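Local structure of citrinin polyketide synthase (5MPT) at residues A[51-56]-A[99-104]; A[63-68]-A[74-79]. The protein builds the keto-aldehyde precursor of the mycotoxin citrinin from malonyl-CoA units, and this piece is its C-methylation (CMeT) domain. All coordinates share one frame; numbering follows the deposited sequence.

Interaction 1: A[51-56]-A[99-104]; sequences LCVAHI and ARLIDI
Val53 on helix 40-62 meets Leu101 and Ala99 at the turn that follows helix 86-98. The contact is small and wholly apolar. Val53 directs its CB at the turn and uses both methyls. CG1 is anti to the backbone N (chi1 169°) and meets Leu101 tip to tip, with Val53 CG1 3.6 Å from Leu101 CD1. CG2 lies beside the backbone N and rests on the methyl of Ala99, with Val53 CG2 4.0 Å from Ala99 CB. Ala99 CB is nearly as close to the other branch, 4.1 Å from Val53 CG1. It therefore sits against both prongs of the valine fork.

Leu101 holds CG anti to its own carbonyl carbon (chi1 -63°). Its chi2 of 174° continues the chain in extended form through CD1, which becomes the tip that reaches Val53. Val116 also packs on this leucine.

Between Ala99 and Leu101, Arg100 turns its side chain elsewhere. Its positive phi closes helix 86-98 in a Schellman motif. The side chain folds back over the turn and ends in a salt bridge, Arg100 NH2 to Asp103 OD1 at 2.7 Å. The carboxylate lies at the guanidinium edge, close to its plane, and OD1 accepts through its syn lone pair. Arg100 NH1 adds weak bonds to Ile102 O and Asp103 OD1, and a further bond to Glu97 O. This network ties the helix end to the start of strand 102-105.

On helix 40-62, Cys52, His55 and Ile56 pack against Phe325 of helix 321-327, so the helix is covered there as well. The contact belongs to the helix-turn-helix-type family region of the CMeT domain. It joins a long helix to a Schellman-capped turn leading from helix into an antiparallel strand.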
ATOM      1  N   LEU A  51      -0.226  -7.997  18.574  1.00 24.02           N
ATOM      2  CA  LEU A  51       0.997  -7.275  18.888  1.00 24.02           C
ATOM      3  C   LEU A  51       0.757  -5.767  18.892  1.00 25.37           C
ATOM      4  O   LEU A  51       1.250  -5.056  19.772  1.00 25.86           O
ATOM      5  CB  LEU A  51       2.083  -7.664  17.888  1.00 23.03           C
ATOM      6  CG  LEU A  51       3.462  -7.006  17.927  1.00 23.87           C
ATOM      7  CD1 LEU A  51       4.137  -7.278  19.284  1.00 24.49           C
ATOM      8  CD2 LEU A  51       4.312  -7.511  16.765  1.00 26.54           C
ATOM      9  N   CYS A  52      -0.013  -5.252  17.930  1.00 25.77           N
ATOM     10  CA  CYS A  52      -0.328  -3.826  17.948  1.00 24.75           C
ATOM     11  C   CYS A  52      -1.051  -3.440  19.234  1.00 24.90           C
ATOM     12  O   CYS A  52      -0.730  -2.421  19.881  1.00 24.72           O
ATOM     13  CB  CYS A  52      -1.196  -3.441  16.759  1.00 23.16           C
ATOM     14  SG  CYS A  52      -0.474  -3.626  15.109  1.00 20.70           S
ATOM     15  N   VAL A  53      -2.073  -4.215  19.585  1.00 25.64           N
ATOM     16  CA  VAL A  53      -2.855  -3.914  20.775  1.00 26.47           C
ATOM     17  C   VAL A  53      -1.962  -3.923  22.000  1.00 26.50           C
ATOM     18  O   VAL A  53      -2.052  -3.036  22.843  1.00 22.52           O
ATOM     19  CB  VAL A  53      -4.024  -4.907  20.902  1.00 27.23           C
ATOM     20  CG1 VAL A  53      -4.694  -4.782  22.285  1.00 25.38           C
ATOM     21  CG2 VAL A  53      -5.020  -4.660  19.758  1.00 28.49           C
ATOM     22  N   ALA A  54      -1.077  -4.916  22.113  1.00 27.01           N
ATOM     23  CA  ALA A  54      -0.174  -4.969  23.262  1.00 27.24           C
ATOM     24  C   ALA A  54       0.719  -3.743  23.309  1.00 24.59           C
ATOM     25  O   ALA A  54       0.951  -3.170  24.381  1.00 23.36           O
ATOM     26  CB  ALA A  54       0.676  -6.234  23.211  1.00 28.85           C
ATOM     27  N   HIS A  55       1.221  -3.314  22.157  1.00 23.67           N
ATOM     28  CA  HIS A  55       2.021  -2.096  22.107  1.00 23.39           C
ATOM     29  C   HIS A  55       1.209  -0.881  22.530  1.00 23.62           C
ATOM     30  O   HIS A  55       1.717   0.015  23.210  1.00 22.51           O
ATOM     31  CB  HIS A  55       2.549  -1.871  20.704  1.00 24.40           C
ATOM     32  CG  HIS A  55       3.758  -2.663  20.346  1.00 23.99           C
ATOM     33  ND1 HIS A  55       4.936  -2.600  21.046  1.00 24.98           N
ATOM     34  CD2 HIS A  55       3.982  -3.510  19.313  1.00 24.07           C
ATOM     35  CE1 HIS A  55       5.840  -3.365  20.465  1.00 25.74           C
ATOM     36  NE2 HIS A  55       5.284  -3.928  19.403  1.00 26.09           N
ATOM     37  N   ILE A  56      -0.065  -0.847  22.159  1.00 24.93           N
ATOM     38  CA  ILE A  56      -0.922   0.272  22.535  1.00 25.42           C
ATOM     39  C   ILE A  56      -1.131   0.291  24.040  1.00 23.09           C
ATOM     40  O   ILE A  56      -1.011   1.336  24.693  1.00 22.90           O
ATOM     41  CB  ILE A  56      -2.263   0.179  21.782  1.00 25.00           C
ATOM     42  CG1 ILE A  56      -2.058   0.451  20.307  1.00 24.29           C
ATOM     43  CG2 ILE A  56      -3.264   1.167  22.371  1.00 25.02           C
ATOM     44  CD1 ILE A  56      -3.146  -0.090  19.452  1.00 23.58           C
ATOM     45  N   ALA A  99     -10.686  -5.108  20.246  1.00 33.80           N
ATOM     46  CA  ALA A  99     -10.016  -6.112  21.055  1.00 35.34           C
ATOM     47  C   ALA A  99     -10.741  -6.360  22.365  1.00 35.30           C
ATOM     48  O   ALA A  99     -10.299  -7.203  23.153  1.00 34.14           O
ATOM     49  CB  ALA A  99      -8.577  -5.680  21.341  1.00 38.22           C
ATOM     50  N   ARG A 100     -11.830  -5.627  22.609  1.00 36.37           N
ATOM     51  CA  ARG A 100     -12.700  -5.818  23.765  1.00 37.77           C
ATOM     52  C   ARG A 100     -11.998  -5.484  25.079  1.00 36.99           C
ATOM     53  O   ARG A 100     -12.361  -6.008  26.131  1.00 38.76           O
ATOM     54  CB  ARG A 100     -13.269  -7.238  23.794  1.00 41.74           C
ATOM     55  CG  ARG A 100     -14.086  -7.590  22.542  1.00 48.03           C
ATOM     56  CD  ARG A 100     -15.189  -6.564  22.233  1.00 54.20           C
ATOM     57  NE  ARG A 100     -16.105  -6.340  23.359  1.00 59.80           N
ATOM     58  CZ  ARG A 100     -16.308  -5.178  23.980  1.00 64.96           C
ATOM     59  NH1 ARG A 100     -15.673  -4.070  23.607  1.00 64.84           N
ATOM     60  NH2 ARG A 100     -17.173  -5.116  24.987  1.00 68.75           N
ATOM     61  N   LEU A 101     -11.011  -4.588  25.039  1.00 33.85           N
ATOM     62  CA  LEU A 101     -10.412  -4.103  26.272  1.00 32.26           C
ATOM     63  C   LEU A 101     -11.138  -2.892  26.816  1.00 33.19           C
ATOM     64  O   LEU A 101     -11.131  -2.668  28.034  1.00 32.26           O
ATOM     65  CB  LEU A 101      -8.941  -3.744  26.054  1.00 31.25           C
ATOM     66  CG  LEU A 101      -8.052  -4.920  25.664  1.00 32.53           C
ATOM     67  CD1 LEU A 101      -6.665  -4.403  25.324  1.00 32.16           C
ATOM     68  CD2 LEU A 101      -7.994  -5.950  26.808  1.00 34.65           C
ATOM     69  N   ILE A 102     -11.744  -2.092  25.938  1.00 33.78           N
ATOM     70  CA  ILE A 102     -12.517  -0.933  26.355  1.00 34.48           C
ATOM     71  C   ILE A 102     -13.880  -0.986  25.685  1.00 36.09           C
ATOM     72  O   ILE A 102     -14.078  -1.655  24.667  1.00 35.14           O
ATOM     73  CB  ILE A 102     -11.823   0.410  26.028  1.00 34.26           C
ATOM     74  CG1 ILE A 102     -11.636   0.578  24.501  1.00 32.21           C
ATOM     75  CG2 ILE A 102     -10.505   0.516  26.788  1.00 35.82           C
ATOM     76  CD1 ILE A 102     -11.077   1.932  24.094  1.00 28.22           C
ATOM     77  N   ASP A 103     -14.826  -0.286  26.304  1.00 41.04           N
ATOM     78  CA  ASP A 103     -16.079   0.109  25.689  1.00 45.77           C
ATOM     79  C   ASP A 103     -16.059   1.620  25.541  1.00 46.20           C
ATOM     80  O   ASP A 103     -15.633   2.344  26.453  1.00 41.39           O
ATOM     81  CB  ASP A 103     -17.290  -0.321  26.526  1.00 51.41           C
ATOM     82  CG  ASP A 103     -17.412  -1.839  26.657  1.00 57.79           C
ATOM     83  OD1 ASP A 103     -17.469  -2.550  25.613  1.00 53.63           O
ATOM     84  OD2 ASP A 103     -17.451  -2.316  27.816  1.00 66.84           O
ATOM     85  N   ILE A 104     -16.493   2.088  24.383  1.00 53.12           N
ATOM     86  CA  ILE A 104     -16.576   3.509  24.092  1.00 57.73           C
ATOM     87  C   ILE A 104     -18.045   3.896  24.074  1.00 61.36           C
ATOM     88  O   ILE A 104     -18.889   3.144  23.569  1.00 62.83           O
ATOM     89  CB  ILE A 104     -15.885   3.847  22.755  1.00 56.27           C
ATOM     90  CG1 ILE A 104     -14.400   3.488  22.833  1.00 56.10           C
ATOM     91  CG2 ILE A 104     -16.043   5.317  22.426  1.00 53.59           C
ATOM     92  CD1 ILE A 104     -13.673   3.550  21.519  1.00 53.66           C
TER

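Interaction 2: A[63-68]-A[74-79]; sequences LGCPIR and QRLERV
Cys65 and Val79 make the closest approach, with Cys65 CB 3.7 Å from Val79 CG1. The two segments run roughly antiparallel, 155° apart end to end. Both residues point CB toward the opposite segment. Val79 CG1 is anti to its carbonyl carbon (chi1 -67°), and this branch also meets the stem of Leu63, with Val79 CG1 4.2 Å from Leu63 CB. One methyl thus serves two partners.

Cys65 carries SG anti to its backbone N (chi1 -173°). The sulfur lies against the side chain of Leu76, with Cys65 SG 4.1 Å from both Leu76 CB and Leu76 CD2. The other leucine branch turns to Ile67, where Leu76 CD1 and Ile67 CD1 are 4.3 Å apart. Leu76 therefore places one methyl by the sulfur and the other by the isoleucine.

Toward the far end, Gln74 and Pro66 cross at about a right angle. The extended glutamine brings Gln74 NE2 to 4.1 Å from Pro66 CG, a loose contact with the ring. Gln74 OE1 bonds instead to Ala71 N.

Gly64, with positive phi, ends helix 40-62 in a Schellman motif, and Pro66 centres an inverse gamma turn. Cohesion between the segments comes from apolar packing. The fit therefore rests on the shape of the apolar side chains, while the backbone polar groups Val79 N and Ile67 O are bonded to Tyr93 and Arg111 outside the contact.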
ATOM      1  N   LEU A  63       1.686   6.555  29.372  1.00 26.13           N
ATOM      2  CA  LEU A  63       1.067   7.873  29.345  1.00 26.28           C
ATOM      3  C   LEU A  63       0.088   8.089  30.493  1.00 27.43           C
ATOM      4  O   LEU A  63      -0.689   9.043  30.454  1.00 27.45           O
ATOM      5  CB  LEU A  63       0.368   8.083  27.992  1.00 25.45           C
ATOM      6  CG  LEU A  63       1.371   8.153  26.837  1.00 25.67           C
ATOM      7  CD1 LEU A  63       0.680   8.094  25.481  1.00 25.27           C
ATOM      8  CD2 LEU A  63       2.209   9.450  26.951  1.00 27.96           C
ATOM      9  N   GLY A  64       0.089   7.217  31.497  1.00 27.97           N
ATOM     10  CA  GLY A  64      -0.691   7.444  32.695  1.00 29.00           C
ATOM     11  C   GLY A  64      -2.087   6.874  32.683  1.00 28.00           C
ATOM     12  O   GLY A  64      -2.884   7.219  33.566  1.00 28.86           O
ATOM     13  N   CYS A  65      -2.396   6.000  31.724  1.00 26.24           N
ATOM     14  CA  CYS A  65      -3.670   5.291  31.669  1.00 26.51           C
ATOM     15  C   CYS A  65      -3.475   3.879  32.187  1.00 28.27           C
ATOM     16  O   CYS A  65      -2.871   3.049  31.479  1.00 28.71           O
ATOM     17  CB  CYS A  65      -4.222   5.243  30.244  1.00 26.73           C
ATOM     18  SG  CYS A  65      -5.879   4.547  30.166  1.00 29.62           S
ATOM     19  N   PRO A  66      -4.026   3.531  33.380  1.00 31.88           N
ATOM     20  CA  PRO A  66      -3.789   2.239  34.038  1.00 33.69           C
ATOM     21  C   PRO A  66      -4.647   1.118  33.471  1.00 35.80           C
ATOM     22  O   PRO A  66      -5.282   0.359  34.204  1.00 37.85           O
ATOM     23  CB  PRO A  66      -4.151   2.537  35.494  1.00 34.85           C
ATOM     24  CG  PRO A  66      -5.237   3.536  35.361  1.00 34.05           C
ATOM     25  CD  PRO A  66      -4.837   4.419  34.235  1.00 32.91           C
ATOM     26  N   ILE A  67      -4.669   1.016  32.146  1.00 31.66           N
ATOM     27  CA  ILE A  67      -5.599   0.109  31.491  1.00 32.61           C
ATOM     28  C   ILE A  67      -5.309  -1.334  31.883  1.00 33.95           C
ATOM     29  O   ILE A  67      -6.230  -2.149  31.996  1.00 39.43           O
ATOM     30  CB  ILE A  67      -5.551   0.354  29.964  1.00 32.79           C
ATOM     31  CG1 ILE A  67      -6.470  -0.618  29.224  1.00 34.50           C
ATOM     32  CG2 ILE A  67      -4.117   0.285  29.448  1.00 35.07           C
ATOM     33  CD1 ILE A  67      -6.806  -0.177  27.774  1.00 35.11           C
ATOM     34  N   ARG A  68      -4.044  -1.667  32.135  1.00 35.23           N
ATOM     35  CA  ARG A  68      -3.710  -3.049  32.441  1.00 39.63           C
ATOM     36  C   ARG A  68      -4.304  -3.482  33.774  1.00 39.58           C
ATOM     37  O   ARG A  68      -4.665  -4.646  33.941  1.00 38.91           O
ATOM     38  CB  ARG A  68      -2.195  -3.237  32.443  1.00 46.21           C
ATOM     39  CG  ARG A  68      -1.787  -4.695  32.358  1.00 50.05           C
ATOM     40  CD  ARG A  68      -0.310  -4.894  32.599  1.00 48.86           C
ATOM     41  NE  ARG A  68       0.489  -3.786  32.091  1.00 45.15           N
ATOM     42  CZ  ARG A  68       0.878  -3.653  30.831  1.00 43.67           C
ATOM     43  NH1 ARG A  68       0.532  -4.563  29.921  1.00 42.80           N
ATOM     44  NH2 ARG A  68       1.611  -2.604  30.485  1.00 44.02           N
ATOM     45  N   GLN A  74     -14.379   0.685  34.978  1.00 42.92           N
ATOM     46  CA  GLN A  74     -13.599   1.859  35.341  1.00 40.88           C
ATOM     47  C   GLN A  74     -13.541   2.867  34.199  1.00 41.98           C
ATOM     48  O   GLN A  74     -13.213   2.526  33.057  1.00 43.50           O
ATOM     49  CB  GLN A  74     -12.189   1.438  35.737  1.00 40.33           C
ATOM     50  CG  GLN A  74     -11.357   2.570  36.289  1.00 44.32           C
ATOM     51  CD  GLN A  74     -10.090   2.081  36.968  1.00 50.78           C
ATOM     52  OE1 GLN A  74     -10.101   1.088  37.694  1.00 52.92           O
ATOM     53  NE2 GLN A  74      -8.988   2.772  36.723  1.00 53.64           N
ATOM     54  N   ARG A  75     -13.848   4.121  34.512  1.00 42.08           N
ATOM     55  CA  ARG A  75     -13.707   5.193  33.535  1.00 43.87           C
ATOM     56  C   ARG A  75     -12.229   5.488  33.311  1.00 41.41           C
ATOM     57  O   ARG A  75     -11.459   5.635  34.264  1.00 39.30           O
ATOM     58  CB  ARG A  75     -14.441   6.459  33.994  1.00 51.58           C
ATOM     59  CG  ARG A  75     -14.698   7.449  32.873  1.00 64.61           C
ATOM     60  CD  ARG A  75     -15.579   8.607  33.308  1.00 80.70           C
ATOM     61  NE  ARG A  75     -15.983   9.425  32.162  1.00 92.42           N
ATOM     62  CZ  ARG A  75     -15.490  10.626  31.859  1.00 97.53           C
ATOM     63  NH1 ARG A  75     -14.564  11.200  32.621  1.00 95.17           N
ATOM     64  NH2 ARG A  75     -15.936  11.267  30.783  1.00101.95           N
ATOM     65  N   LEU A  76     -11.833   5.552  32.045  1.00 40.94           N
ATOM     66  CA  LEU A  76     -10.458   5.823  31.656  1.00 39.71           C
ATOM     67  C   LEU A  76     -10.390   7.193  31.005  1.00 39.22           C
ATOM     68  O   LEU A  76     -11.219   7.527  30.149  1.00 40.13           O
ATOM     69  CB  LEU A  76      -9.935   4.761  30.671  1.00 38.45           C
ATOM     70  CG  LEU A  76      -9.983   3.299  31.118  1.00 38.58           C
ATOM     71  CD1 LEU A  76      -9.529   2.363  30.002  1.00 35.99           C
ATOM     72  CD2 LEU A  76      -9.122   3.115  32.316  1.00 41.29           C
ATOM     73  N   GLU A  77      -9.399   7.985  31.409  1.00 38.65           N
ATOM     74  CA  GLU A  77      -9.181   9.269  30.770  1.00 41.87           C
ATOM     75  C   GLU A  77      -8.453   9.087  29.446  1.00 35.65           C
ATOM     76  O   GLU A  77      -7.686   8.138  29.255  1.00 33.03           O
ATOM     77  CB  GLU A  77      -8.388  10.195  31.693  1.00 52.77           C
ATOM     78  CG  GLU A  77      -9.108  10.488  33.009  1.00 61.99           C
ATOM     79  CD  GLU A  77     -10.461  11.147  32.787  1.00 66.72           C
ATOM     80  OE1 GLU A  77     -10.499  12.180  32.087  1.00 73.80           O
ATOM     81  OE2 GLU A  77     -11.483  10.627  33.288  1.00 62.12           O
ATOM     82  N   ARG A  78      -8.735   9.983  28.509  1.00 33.60           N
ATOM     83  CA  ARG A  78      -8.034   9.960  27.239  1.00 33.14           C
ATOM     84  C   ARG A  78      -6.551  10.201  27.474  1.00 31.50           C
ATOM     85  O   ARG A  78      -6.169  11.025  28.307  1.00 35.13           O
ATOM     86  CB  ARG A  78      -8.612  11.027  26.300  1.00 39.13           C
ATOM     87  CG  ARG A  78      -8.495  10.721  24.844  1.00 48.15           C
ATOM     88  CD  ARG A  78      -9.448  11.571  24.010  1.00 57.72           C
ATOM     89  NE  ARG A  78      -9.375  11.208  22.591  1.00 64.95           N
ATOM     90  CZ  ARG A  78     -10.044  10.206  22.025  1.00 67.32           C
ATOM     91  NH1 ARG A  78      -9.892   9.960  20.728  1.00 66.38           N
ATOM     92  NH2 ARG A  78     -10.865   9.448  22.745  1.00 68.33           N
ATOM     93  N   VAL A  79      -5.708   9.504  26.721  1.00 27.42           N
ATOM     94  CA  VAL A  79      -4.266   9.712  26.825  1.00 26.69           C
ATOM     95  C   VAL A  79      -3.875  11.009  26.120  1.00 28.41           C
ATOM     96  O   VAL A  79      -4.610  11.472  25.244  1.00 26.70           O
ATOM     97  CB  VAL A  79      -3.486   8.523  26.255  1.00 26.84           C
ATOM     98  CG1 VAL A  79      -3.720   7.293  27.146  1.00 28.66           C
ATOM     99  CG2 VAL A  79      -3.877   8.238  24.846  1.00 26.63           C
TER

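In the fold
Both interactions lie in the helix-turn-helix-type family region of the CMeT domain, away from the active-site residues Tyr177, His289 and Glu315. Their centres are about 12 Å apart. Helix 40-62 carries residues 51-56 and leads into the loop of 63-68. Strand 75-76 and helix 86-98 follow, and 99-104 comes last, so interaction 2 falls within the span bridged by interaction 1. Strands 75-76 and 102-105 are the outer strands of one three-stranded antiparallel sheet, with 108-111 between them. Ile102 joins the two sites: Ile102 CG2 lies 3.8 Å from Leu76 CD1 and 3.9 Å from Ile67 CD1. Ile67 in turn packs on Val57 and Phe60, so apolar side chains link the small sheet to helix 40-62.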